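Local coordinates for protein internalin C2 (Listeria monocytogenes serotype 4b str. F2365, PDB 4FHO) that belongs to the internalin family of leucine-rich-repeat proteins and is probably involved in listerial adhesion to, or invasion of, host cells, at residues N105-A110 with V128-G133; G111-K116 with L134-V139. All blocks are in the same frame, centred on the assembly; numbering follows the deposited sequence.

Interaction 1 (N105-A110 with V128-G133)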
loop_
_atom_site.group_PDB
_atom_site.type_symbol
_atom_site.label_atom_id
_atom_site.label_comp_id
_atom_site.label_asym_id
_atom_site.label_seq_id
_atom_site.Cartn_x
_atom_site.Cartn_y
_atom_site.Cartn_z
ATOM N N ASN A 105 2.160 3.129 12.088
ATOM C CA ASN A 105 1.331 1.938 11.978
ATOM C C ASN A 105 0.299 2.153 10.875
ATOM O O ASN A 105 0.054 3.287 10.480
ATOM C CB ASN A 105 0.655 1.656 13.331
ATOM C CG ASN A 105 -0.428 2.661 13.662
ATOM O OD1 ASN A 105 -1.582 2.497 13.264
ATOM N ND2 ASN A 105 -0.058 3.719 14.378
ATOM N N VAL A 106 -0.341 1.069 10.441
ATOM C CA VAL A 106 -1.420 1.135 9.434
ATOM C C VAL A 106 -2.732 0.494 9.952
ATOM O O VAL A 106 -3.478 -0.105 9.183
ATOM C CB VAL A 106 -0.944 0.540 8.089
ATOM C CG1 VAL A 106 0.170 1.414 7.523
ATOM C CG2 VAL A 106 -0.502 -0.906 8.255
ATOM N N SER A 107 -3.026 0.670 11.242
ATOM C CA SER A 107 -4.274 0.139 11.855
ATOM C C SER A 107 -5.524 0.631 11.132
ATOM O O SER A 107 -6.457 -0.138 10.904
ATOM C CB SER A 107 -4.360 0.497 13.343
ATOM O OG SER A 107 -3.281 -0.078 14.057
ATOM N N ALA A 108 -5.504 1.896 10.719
ATOM C CA ALA A 108 -6.648 2.534 10.073
ATOM C C ALA A 108 -7.059 1.956 8.710
ATOM O O ALA A 108 -8.154 2.273 8.257
ATOM C CB ALA A 108 -6.423 4.048 9.947
ATOM N N ILE A 109 -6.219 1.152 8.056
ATOM C CA ILE A 109 -6.585 0.573 6.752
ATOM C C ILE A 109 -7.150 -0.848 6.797
ATOM O O ILE A 109 -7.533 -1.375 5.739
ATOM C CB ILE A 109 -5.437 0.679 5.715
ATOM C CG1 ILE A 109 -4.261 -0.254 6.013
ATOM C CG2 ILE A 109 -4.943 2.117 5.626
ATOM C CD1 ILE A 109 -3.410 -0.506 4.796
ATOM N N ALA A 110 -7.220 -1.456 7.993
ATOM C CA ALA A 110 -7.645 -2.863 8.142
ATOM C C ALA A 110 -9.035 -3.195 7.567
ATOM O O ALA A 110 -9.266 -4.326 7.141
ATOM C CB ALA A 110 -7.530 -3.332 9.602
ATOM N N VAL A 128 2.666 -5.571 10.225
ATOM C CA VAL A 128 1.667 -5.623 9.108
ATOM C C VAL A 128 0.381 -6.409 9.472
ATOM O O VAL A 128 -0.441 -6.730 8.602
ATOM C CB VAL A 128 2.302 -6.126 7.784
ATOM C CG1 VAL A 128 3.301 -5.098 7.264
ATOM C CG2 VAL A 128 2.934 -7.498 7.945
ATOM N N THR A 129 0.161 -6.621 10.766
ATOM C CA THR A 129 -1.043 -7.288 11.262
ATOM C C THR A 129 -2.376 -6.729 10.709
ATOM O O THR A 129 -3.236 -7.522 10.306
ATOM C CB THR A 129 -1.071 -7.370 12.805
ATOM O OG1 THR A 129 0.167 -7.885 13.297
ATOM C CG2 THR A 129 -2.110 -8.365 13.244
ATOM N N PRO A 130 -2.525 -5.387 10.598
ATOM C CA PRO A 130 -3.746 -4.831 9.989
ATOM C C PRO A 130 -4.026 -5.203 8.527
ATOM O O PRO A 130 -5.157 -5.060 8.084
ATOM C CB PRO A 130 -3.530 -3.316 10.122
ATOM C CG PRO A 130 -2.678 -3.183 11.342
ATOM C CD PRO A 130 -1.685 -4.296 11.124
ATOM N N LEU A 131 -3.032 -5.693 7.796
ATOM C CA LEU A 131 -3.232 -6.082 6.395
ATOM C C LEU A 131 -3.920 -7.452 6.214
ATOM O O LEU A 131 -4.399 -7.738 5.114
ATOM C CB LEU A 131 -1.893 -6.033 5.619
ATOM C CG LEU A 131 -1.018 -4.771 5.757
ATOM C CD1 LEU A 131 0.106 -4.776 4.713
ATOM C CD2 LEU A 131 -1.817 -3.476 5.662
ATOM N N ALA A 132 -4.001 -8.283 7.264
ATOM C CA ALA A 132 -4.534 -9.667 7.120
ATOM C C ALA A 132 -5.934 -9.806 6.512
ATOM O O ALA A 132 -6.219 -10.823 5.881
ATOM C CB ALA A 132 -4.471 -10.416 8.446
ATOM N N GLY A 133 -6.773 -8.780 6.682
ATOM C CA GLY A 133 -8.129 -8.731 6.094
ATOM C C GLY A 133 -8.251 -8.212 4.662
ATOM O O GLY A 133 -9.353 -8.216 4.085
#

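Interaction 2 (G111-K116 with L134-V139)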
loop_
_atom_site.group_PDB
_atom_site.type_symbol
_atom_site.label_atom_id
_atom_site.label_comp_id
_atom_site.label_asym_id
_atom_site.label_seq_id
_atom_site.Cartn_x
_atom_site.Cartn_y
_atom_site.Cartn_z
ATOM N N GLY A 111 -9.931 -2.204 7.544
ATOM C CA GLY A 111 -11.270 -2.339 6.960
ATOM C C GLY A 111 -11.362 -2.087 5.458
ATOM O O GLY A 111 -12.406 -2.349 4.861
ATOM N N LEU A 112 -10.286 -1.619 4.829
ATOM C CA LEU A 112 -10.319 -1.272 3.394
ATOM C C LEU A 112 -10.167 -2.529 2.514
ATOM O O LEU A 112 -9.170 -2.670 1.800
ATOM C CB LEU A 112 -9.229 -0.224 3.071
ATOM C CG LEU A 112 -9.221 1.075 3.889
ATOM C CD1 LEU A 112 -8.168 2.017 3.350
ATOM C CD2 LEU A 112 -10.568 1.758 3.910
ATOM N N GLN A 113 -11.170 -3.412 2.551
ATOM C CA GLN A 113 -11.126 -4.737 1.876
ATOM C C GLN A 113 -11.015 -4.647 0.346
ATOM O O GLN A 113 -10.445 -5.550 -0.287
ATOM C CB GLN A 113 -12.344 -5.606 2.260
ATOM C CG GLN A 113 -12.249 -7.068 1.806
ATOM C CD GLN A 113 -13.315 -7.990 2.384
ATOM O OE1 GLN A 113 -14.335 -7.546 2.922
ATOM N NE2 GLN A 113 -13.084 -9.295 2.265
ATOM N N SER A 114 -11.507 -3.547 -0.234
ATOM C CA SER A 114 -11.400 -3.300 -1.689
ATOM C C SER A 114 -9.979 -3.093 -2.254
ATOM O O SER A 114 -9.816 -3.162 -3.486
ATOM C CB SER A 114 -12.289 -2.113 -2.098
ATOM O OG SER A 114 -11.941 -0.917 -1.418
ATOM N N ILE A 115 -8.972 -2.844 -1.397
ATOM C CA ILE A 115 -7.600 -2.506 -1.873
ATOM C C ILE A 115 -6.923 -3.656 -2.646
ATOM O O ILE A 115 -6.812 -4.781 -2.136
ATOM C CB ILE A 115 -6.664 -2.008 -0.745
ATOM C CG1 ILE A 115 -7.169 -0.683 -0.172
ATOM C CG2 ILE A 115 -5.254 -1.749 -1.266
ATOM C CD1 ILE A 115 -6.331 -0.154 0.981
ATOM N N LYS A 116 -6.511 -3.359 -3.881
ATOM C CA LYS A 116 -5.745 -4.277 -4.748
ATOM C C LYS A 116 -4.241 -3.948 -4.784
ATOM O O LYS A 116 -3.435 -4.861 -4.849
ATOM C CB LYS A 116 -6.276 -4.247 -6.181
ATOM C CG LYS A 116 -7.644 -4.895 -6.356
ATOM C CD LYS A 116 -8.287 -4.453 -7.669
ATOM C CE LYS A 116 -8.974 -5.564 -8.433
ATOM N NZ LYS A 116 -9.244 -5.083 -9.815
ATOM N N LEU A 134 -7.133 -7.768 4.092
ATOM C CA LEU A 134 -7.095 -7.174 2.742
ATOM C C LEU A 134 -6.938 -8.289 1.708
ATOM O O LEU A 134 -5.916 -8.397 1.017
ATOM C CB LEU A 134 -5.984 -6.134 2.655
ATOM C CG LEU A 134 -5.995 -5.042 3.724
ATOM C CD1 LEU A 134 -4.976 -3.964 3.369
ATOM C CD2 LEU A 134 -7.366 -4.427 3.927
ATOM N N SER A 135 -7.994 -9.089 1.609
ATOM C CA SER A 135 -7.998 -10.350 0.842
ATOM C C SER A 135 -7.923 -10.157 -0.678
ATOM O O SER A 135 -7.568 -11.095 -1.389
ATOM C CB SER A 135 -9.234 -11.198 1.185
ATOM O OG SER A 135 -10.428 -10.483 0.908
ATOM N N ASN A 136 -8.262 -8.959 -1.165
ATOM C CA ASN A 136 -8.119 -8.611 -2.594
ATOM C C ASN A 136 -6.751 -8.054 -3.013
ATOM O O ASN A 136 -6.575 -7.728 -4.178
ATOM C CB ASN A 136 -9.254 -7.664 -3.023
ATOM C CG ASN A 136 -10.614 -8.337 -2.973
ATOM O OD1 ASN A 136 -10.811 -9.405 -3.539
ATOM N ND2 ASN A 136 -11.555 -7.707 -2.290
ATOM N N LEU A 137 -5.784 -7.997 -2.093
ATOM C CA LEU A 137 -4.477 -7.373 -2.366
ATOM C C LEU A 137 -3.705 -8.224 -3.402
ATOM O O LEU A 137 -3.600 -9.457 -3.271
ATOM C CB LEU A 137 -3.693 -7.188 -1.058
ATOM C CG LEU A 137 -2.611 -6.161 -0.736
ATOM C CD1 LEU A 137 -2.919 -4.754 -1.240
ATOM C CD2 LEU A 137 -2.447 -6.176 0.782
ATOM N N GLN A 138 -3.269 -7.555 -4.468
ATOM C CA GLN A 138 -2.511 -8.145 -5.580
ATOM C C GLN A 138 -1.051 -7.677 -5.602
ATOM O O GLN A 138 -0.171 -8.470 -5.923
ATOM C CB GLN A 138 -3.175 -7.793 -6.923
ATOM C CG GLN A 138 -4.528 -8.447 -7.134
ATOM C CD GLN A 138 -5.176 -8.126 -8.475
ATOM O OE1 GLN A 138 -4.766 -7.221 -9.186
ATOM N NE2 GLN A 138 -6.201 -8.882 -8.819
ATOM N N VAL A 139 -0.823 -6.398 -5.291
ATOM C CA VAL A 139 0.483 -5.742 -5.305
ATOM C C VAL A 139 0.703 -5.092 -3.928
ATOM O O VAL A 139 -0.090 -4.238 -3.486
ATOM C CB VAL A 139 0.547 -4.712 -6.459
ATOM C CG1 VAL A 139 1.908 -4.005 -6.527
ATOM C CG2 VAL A 139 0.264 -5.404 -7.798
#

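Interaction 1 (N105-A110 with V128-G133)
Two 3-10 turns, 107-109 and 129-131, lie side by side on the convex side of the leucine-rich-repeat solenoid, opposite its parallel sheet. Asn105 opens the first with an Asx turn: its OD1 takes the backbone N-H of Ser107 in the carbonyl plane, on a lone pair (OD1 to N 3.1 Å), and Ser107 OG from above that plane. The ring of Pro130 packs against the carbonyl of Val106, Val106 O lying 3.3 Å from Pro130 CB; the same oxygen accepts Ile109 N within its own turn. Val106 CG2, set between its own N and carbonyl carbon, crosses Leu131 obliquely at 3.9 Å from CD2. The backbone of Ser107 meets the ring next, CA lying 3.7 Å from Pro130 CG. Ile109 CG1 lies between its backbone N and carbonyl carbon (chi1 71°), which carries CD1 to Leu131 CD2 at 3.5 Å, a snug approach for two methyl groups. Both side chains also touch Leu118 of strand 117-119. At the end, Ala110 sits over Pro130 O, its CA making a CH...O contact at 3.3 Å and its CB also packing on the ring. No hydrogen bond crosses between the segments, so the contact rests on methyl packing inside, ring packing outside and weak CH...O attraction.

Interaction 2 (G111-K116 with L134-V139)
Ile115 and Leu137 lie side by side and point the same way into the solenoid core, Ile115 CG2 meeting Leu137 CD1 at 3.8 Å. Leu134 reaches across instead, placing CD2 3.3 Å from Leu112 O. On the outer side the polar chains face one another. Gln113, with CG anti to its backbone N (chi1 -170°) and the chain extended, sends NE2 to Ser135 OG at 3.2 Å; the bond is almost straight (176°), with the hydroxyl oxygen in the amide plane. Asn136 gives ND2 to Gln113 O at 3.1 Å, approaching from above that carbonyl plane; one repeat on, Asn158 ND2 likewise bonds Ser135 O. The aliphatic part of Lys116 runs past Asn136 O, its CG 3.7 Å away. Lys116 O is gripped twice: Gln138 N comes in on a lone pair at 2.7 Å and Val139 N nearly along the C=O axis at 3.1 Å. Paired type I turns, 112-115 and 134-137, leading into a parallel sheet over buried leucine and isoleucine are the leucine-rich-repeat pattern. The backbone pairing continues on both sides, Lys116 with Thr94 and Gln138 with Gln160 and Tyr161, while Leu134 and Leu137 pack on strand 117-119, which pairs in parallel with strand 139-141.

Interactions 1 and 2 are consecutive parts of the same repeat-to-repeat packing: 105-110 runs straight into 111-116, and 128-133 into 134-139, so the same two neighbouring turns of the solenoid meet twice, with centres about 11 Å apart. Leu134 joins them, its CD2 lying 3.6 Å from Ile109 O, and Gln113 CG packs 3.9 Å from Gly133 O; these nearest approaches between the two contacts are packing only. The character of the contact changes along the chain, from apolar packing with no hydrogen bond between the segments on the convex face to hydrogen bonds from side-chain amides and then backbone pairing where the sheet begins. Leu118 of strand 117-119 takes packing from both contacts.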